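Long-range contact in twitching motility pilus retraction protein (Geobacter sulfurreducens PCA, PDB 5ZFQ), which probably hydrolyses ATP as a hexameric motor that drives retraction of the type IV pilus: residues A306-L319 and Q331-M344. Residues are numbered along the deposited sequence; the frame is centred on the assembly and turned at random.
Sequences ALEVMVPNPAIRNL and QMQVGQEKFGMQTM
L307 O meets the side-chain amide of Q342 in a nearly straight bond: NE2 lies 2.8 Å from L307 O, which sits in the plane of the Q342 amide, while NE2 is above the L307 carbonyl plane. At E308 the extended chain, with CG anti to the backbone N (chi1 163°), brings OE1 within 2.7 Å of M344 N, in the first turn of helix 344-353; OE2 is held by A259 N. V309 forms a single antiparallel bridge, its N 2.9 Å from Q342 O and its O accepting from Q342 N, giving 303-310, the chain's outermost strand in the mixed sheet, a partner on the side away from strand 286-296. M310 CG touches the sulfur of M332 (SD, 3.6 Å), which crosses it, and the methyl of M341 (CE, 3.5 Å), which runs alongside. V311 rests CG2 against F339 O and CB against M341 CG. N313 crosses the F339 ring at about a right angle, amide and ring planes 69° apart, CB 3.4 Å from CE1 and ND2 over one face toward the rim, while OD1 caps helix 314-321 through I316 N. I316 and Q331 run alongside in opposite senses, CD1 3.7 Å from CB. Directional bonds from L307 to V309, with methionines packed alongside, thus fix the returning chain's alignment; V311 to I316 add packing, sulfur and carbon filling in around them.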
loop_
_atom_site.group_PDB
_atom_site.type_symbol
_atom_site.label_atom_id
_atom_site.label_comp_id
_atom_site.label_asym_id
_atom_site.label_seq_id
_atom_site.Cartn_x
_atom_site.Cartn_y
_atom_site.Cartn_z
ATOM N N ALA A 306 -24.257 -27.685 20.867
ATOM C CA ALA A 306 -25.190 -26.640 21.203
ATOM C C ALA A 306 -25.402 -25.902 19.893
ATOM O O ALA A 306 -24.493 -25.608 19.176
ATOM C CB ALA A 306 -24.659 -25.753 22.283
ATOM N N LEU A 307 -26.629 -25.567 19.609
ATOM C CA LEU A 307 -26.942 -25.073 18.285
ATOM C C LEU A 307 -28.003 -23.980 18.310
ATOM O O LEU A 307 -29.095 -24.151 18.880
ATOM C CB LEU A 307 -27.400 -26.239 17.399
ATOM C CG LEU A 307 -27.897 -25.966 15.981
ATOM C CD1 LEU A 307 -26.754 -25.711 14.986
ATOM C CD2 LEU A 307 -28.784 -27.127 15.547
ATOM N N GLU A 308 -27.721 -22.891 17.632
ATOM C CA GLU A 308 -28.667 -21.841 17.502
ATOM C C GLU A 308 -29.107 -21.911 16.061
ATOM O O GLU A 308 -28.303 -21.941 15.183
ATOM C CB GLU A 308 -28.020 -20.519 17.813
ATOM C CG GLU A 308 -28.823 -19.343 17.324
ATOM C CD GLU A 308 -28.665 -18.107 18.145
ATOM O OE1 GLU A 308 -29.131 -18.071 19.261
ATOM O OE2 GLU A 308 -28.090 -17.161 17.667
ATOM N N VAL A 309 -30.407 -21.966 15.828
ATOM C CA VAL A 309 -30.950 -22.019 14.487
ATOM C C VAL A 309 -31.903 -20.894 14.189
ATOM O O VAL A 309 -32.844 -20.706 14.883
ATOM C CB VAL A 309 -31.769 -23.294 14.277
ATOM C CG1 VAL A 309 -32.280 -23.393 12.869
ATOM C CG2 VAL A 309 -30.984 -24.515 14.639
ATOM N N MET A 310 -31.673 -20.172 13.116
ATOM C CA MET A 310 -32.570 -19.123 12.706
ATOM C C MET A 310 -33.167 -19.435 11.350
ATOM O O MET A 310 -32.456 -19.554 10.396
ATOM C CB MET A 310 -31.810 -17.827 12.590
ATOM C CG MET A 310 -32.665 -16.598 12.471
ATOM S SD MET A 310 -33.208 -16.084 10.866
ATOM C CE MET A 310 -31.746 -15.810 9.955
ATOM N N VAL A 311 -34.481 -19.540 11.269
ATOM C CA VAL A 311 -35.161 -19.784 10.020
ATOM C C VAL A 311 -35.938 -18.543 9.707
ATOM O O VAL A 311 -36.810 -18.169 10.435
ATOM C CB VAL A 311 -36.137 -20.944 10.113
ATOM C CG1 VAL A 311 -36.676 -21.269 8.744
ATOM C CG2 VAL A 311 -35.447 -22.165 10.657
ATOM N N PRO A 312 -35.574 -17.887 8.545
ATOM C CA PRO A 312 -36.309 -16.651 8.270
ATOM C C PRO A 312 -37.770 -16.778 7.961
ATOM O O PRO A 312 -38.201 -17.776 7.469
ATOM C CB PRO A 312 -35.597 -16.099 7.056
ATOM C CG PRO A 312 -34.231 -16.563 7.217
ATOM C CD PRO A 312 -34.472 -17.966 7.501
ATOM N N ASN A 313 -38.516 -15.739 8.284
ATOM C CA ASN A 313 -39.937 -15.680 8.039
ATOM C C ASN A 313 -40.279 -14.297 7.583
ATOM O O ASN A 313 -39.459 -13.432 7.650
ATOM C CB ASN A 313 -40.760 -16.121 9.231
ATOM C CG ASN A 313 -40.504 -15.310 10.463
ATOM O OD1 ASN A 313 -40.118 -14.173 10.408
ATOM N ND2 ASN A 313 -40.744 -15.907 11.581
ATOM N N PRO A 314 -41.470 -14.071 7.070
ATOM C CA PRO A 314 -41.740 -12.702 6.618
ATOM C C PRO A 314 -41.246 -11.647 7.605
ATOM O O PRO A 314 -40.579 -10.686 7.193
ATOM C CB PRO A 314 -43.261 -12.674 6.517
ATOM C CG PRO A 314 -43.616 -14.054 6.139
ATOM C CD PRO A 314 -42.648 -14.939 6.874
ATOM N N ALA A 315 -41.527 -11.865 8.889
ATOM C CA ALA A 315 -41.208 -10.901 9.939
ATOM C C ALA A 315 -39.715 -10.601 10.056
ATOM O O ALA A 315 -39.327 -9.456 10.327
ATOM C CB ALA A 315 -41.752 -11.395 11.290
ATOM N N ILE A 316 -38.890 -11.626 9.846
ATOM C CA ILE A 316 -37.432 -11.504 9.978
ATOM C C ILE A 316 -36.789 -10.895 8.733
ATOM O O ILE A 316 -35.869 -10.082 8.831
ATOM C CB ILE A 316 -36.787 -12.886 10.300
ATOM C CG1 ILE A 316 -37.146 -13.283 11.736
ATOM C CG2 ILE A 316 -35.268 -12.876 10.068
ATOM C CD1 ILE A 316 -36.538 -14.571 12.219
ATOM N N ARG A 317 -37.289 -11.272 7.566
ATOM C CA ARG A 317 -36.772 -10.712 6.325
ATOM C C ARG A 317 -36.944 -9.196 6.323
ATOM O O ARG A 317 -36.076 -8.467 5.827
ATOM C CB ARG A 317 -37.470 -11.313 5.103
ATOM C CG ARG A 317 -37.285 -12.795 4.929
ATOM C CD ARG A 317 -37.857 -13.258 3.584
ATOM N NE ARG A 317 -37.859 -14.715 3.489
ATOM C CZ ARG A 317 -36.782 -15.450 3.223
ATOM N NH1 ARG A 317 -35.602 -14.866 3.014
ATOM N NH2 ARG A 317 -36.883 -16.777 3.170
ATOM N N ASN A 318 -38.068 -8.734 6.878
ATOM C CA ASN A 318 -38.315 -7.301 7.031
ATOM C C ASN A 318 -37.322 -6.695 8.043
ATOM O O ASN A 318 -36.712 -5.654 7.777
ATOM C CB ASN A 318 -39.775 -7.037 7.449
ATOM C CG ASN A 318 -40.784 -7.329 6.322
ATOM O OD1 ASN A 318 -40.456 -7.973 5.311
ATOM N ND2 ASN A 318 -42.015 -6.867 6.502
ATOM N N LEU A 319 -37.129 -7.355 9.180
ATOM C CA LEU A 319 -36.136 -6.888 10.142
ATOM C C LEU A 319 -34.739 -6.717 9.515
ATOM O O LEU A 319 -34.078 -5.702 9.743
ATOM C CB LEU A 319 -36.060 -7.839 11.336
ATOM C CG LEU A 319 -37.312 -7.887 12.217
ATOM C CD1 LEU A 319 -37.059 -8.767 13.448
ATOM C CD2 LEU A 319 -37.774 -6.475 12.602
ATOM N N GLN A 331 -37.775 -12.917 17.506
ATOM C CA GLN A 331 -38.503 -13.859 16.667
ATOM C C GLN A 331 -38.009 -15.293 16.868
ATOM O O GLN A 331 -38.746 -16.253 16.660
ATOM C CB GLN A 331 -38.388 -13.450 15.202
ATOM C CG GLN A 331 -39.134 -12.181 14.896
ATOM C CD GLN A 331 -40.609 -12.270 15.287
ATOM O OE1 GLN A 331 -41.348 -13.127 14.781
ATOM N NE2 GLN A 331 -41.043 -11.384 16.198
ATOM N N MET A 332 -36.765 -15.441 17.295
ATOM C CA MET A 332 -36.209 -16.773 17.446
ATOM C C MET A 332 -36.665 -17.437 18.751
ATOM O O MET A 332 -36.683 -18.674 18.862
ATOM C CB MET A 332 -34.686 -16.706 17.373
ATOM C CG MET A 332 -34.206 -15.845 16.233
ATOM S SD MET A 332 -32.427 -15.813 16.014
ATOM C CE MET A 332 -31.919 -17.436 16.609
ATOM N N GLN A 333 -37.006 -16.624 19.730
ATOM C CA GLN A 333 -37.460 -17.116 21.013
ATOM C C GLN A 333 -38.767 -17.871 20.896
ATOM O O GLN A 333 -38.940 -18.940 21.460
ATOM C CB GLN A 333 -37.625 -15.950 21.956
ATOM C CG GLN A 333 -36.443 -15.700 22.858
ATOM C CD GLN A 333 -36.349 -14.256 23.260
ATOM O OE1 GLN A 333 -37.049 -13.425 22.731
ATOM N NE2 GLN A 333 -35.488 -13.956 24.201
ATOM N N VAL A 334 -39.672 -17.329 20.102
ATOM C CA VAL A 334 -40.990 -17.908 19.922
ATOM C C VAL A 334 -41.200 -18.739 18.668
ATOM O O VAL A 334 -42.327 -19.095 18.376
ATOM C CB VAL A 334 -42.043 -16.804 19.906
ATOM C CG1 VAL A 334 -41.710 -15.781 20.959
ATOM C CG2 VAL A 334 -42.079 -16.149 18.555
ATOM N N GLY A 335 -40.133 -19.028 17.933
ATOM C CA GLY A 335 -40.222 -19.743 16.684
ATOM C C GLY A 335 -40.073 -21.238 16.646
ATOM O O GLY A 335 -40.076 -21.818 15.582
ATOM N N GLN A 336 -39.947 -21.875 17.791
ATOM C CA GLN A 336 -39.731 -23.310 17.800
ATOM C C GLN A 336 -40.774 -24.250 17.237
ATOM O O GLN A 336 -40.427 -25.228 16.607
ATOM C CB GLN A 336 -39.459 -23.776 19.217
ATOM C CG GLN A 336 -39.238 -25.265 19.291
ATOM C CD GLN A 336 -37.853 -25.627 18.864
ATOM O OE1 GLN A 336 -36.894 -25.283 19.528
ATOM N NE2 GLN A 336 -37.736 -26.307 17.755
ATOM N N GLU A 337 -42.030 -24.036 17.554
ATOM C CA GLU A 337 -43.064 -24.918 17.056
ATOM C C GLU A 337 -43.374 -24.780 15.557
ATOM O O GLU A 337 -43.398 -25.760 14.819
ATOM C CB GLU A 337 -44.311 -24.801 17.930
ATOM C CG GLU A 337 -44.354 -23.579 18.848
ATOM C CD GLU A 337 -43.255 -23.532 19.914
ATOM O OE1 GLU A 337 -42.652 -24.573 20.200
ATOM O OE2 GLU A 337 -42.966 -22.444 20.439
ATOM N N LYS A 338 -43.602 -23.563 15.099
ATOM C CA LYS A 338 -43.844 -23.329 13.680
ATOM C C LYS A 338 -42.649 -23.421 12.739
ATOM O O LYS A 338 -42.740 -23.981 11.668
ATOM C CB LYS A 338 -44.562 -22.004 13.453
ATOM C CG LYS A 338 -44.648 -21.623 11.994
ATOM C CD LYS A 338 -45.752 -22.405 11.305
ATOM C CE LYS A 338 -46.009 -21.887 9.905
ATOM N NZ LYS A 338 -46.022 -20.401 9.869
ATOM N N PHE A 339 -41.544 -22.810 13.134
ATOM C CA PHE A 339 -40.354 -22.800 12.299
ATOM C C PHE A 339 -39.166 -23.642 12.721
ATOM O O PHE A 339 -38.247 -23.779 11.960
ATOM C CB PHE A 339 -39.844 -21.389 12.118
ATOM C CG PHE A 339 -40.837 -20.451 11.535
ATOM C CD1 PHE A 339 -40.824 -20.173 10.198
ATOM C CD2 PHE A 339 -41.752 -19.822 12.331
ATOM C CE1 PHE A 339 -41.728 -19.300 9.660
ATOM C CE2 PHE A 339 -42.655 -18.951 11.810
ATOM C CZ PHE A 339 -42.647 -18.690 10.469
ATOM N N GLY A 340 -39.168 -24.188 13.915
ATOM C CA GLY A 340 -38.059 -24.992 14.359
ATOM C C GLY A 340 -36.868 -24.183 14.807
ATOM O O GLY A 340 -35.846 -24.736 15.101
ATOM N N MET A 341 -37.004 -22.877 14.881
ATOM C CA MET A 341 -35.917 -22.050 15.314
ATOM C C MET A 341 -35.624 -22.276 16.773
ATOM O O MET A 341 -36.480 -22.650 17.504
ATOM C CB MET A 341 -36.270 -20.586 15.179
ATOM C CG MET A 341 -36.915 -20.178 13.900
ATOM S SD MET A 341 -37.062 -18.411 13.824
ATOM C CE MET A 341 -35.421 -17.938 14.148
ATOM N N GLN A 342 -34.392 -22.060 17.181
ATOM C CA GLN A 342 -34.041 -22.150 18.562
ATOM C C GLN A 342 -32.919 -21.223 18.837
ATOM O O GLN A 342 -32.041 -21.104 18.046
ATOM C CB GLN A 342 -33.637 -23.553 18.940
ATOM C CG GLN A 342 -32.602 -24.169 18.050
ATOM C CD GLN A 342 -32.375 -25.629 18.316
ATOM O OE1 GLN A 342 -33.253 -26.437 18.158
ATOM N NE2 GLN A 342 -31.181 -25.964 18.704
ATOM N N THR A 343 -32.925 -20.575 19.983
ATOM C CA THR A 343 -31.800 -19.740 20.376
ATOM C C THR A 343 -30.725 -20.614 21.016
ATOM O O THR A 343 -30.996 -21.745 21.439
ATOM C CB THR A 343 -32.206 -18.632 21.373
ATOM O OG1 THR A 343 -32.722 -19.227 22.566
ATOM C CG2 THR A 343 -33.277 -17.712 20.776
ATOM N N MET A 344 -29.507 -20.075 21.076
ATOM C CA MET A 344 -28.415 -20.691 21.804
ATOM C C MET A 344 -28.830 -20.927 23.254
ATOM O O MET A 344 -28.590 -22.002 23.795
ATOM C CB MET A 344 -27.152 -19.824 21.736
ATOM C CG MET A 344 -25.968 -20.440 22.448
ATOM S SD MET A 344 -25.564 -22.090 21.779
ATOM C CE MET A 344 -25.063 -21.692 20.107
#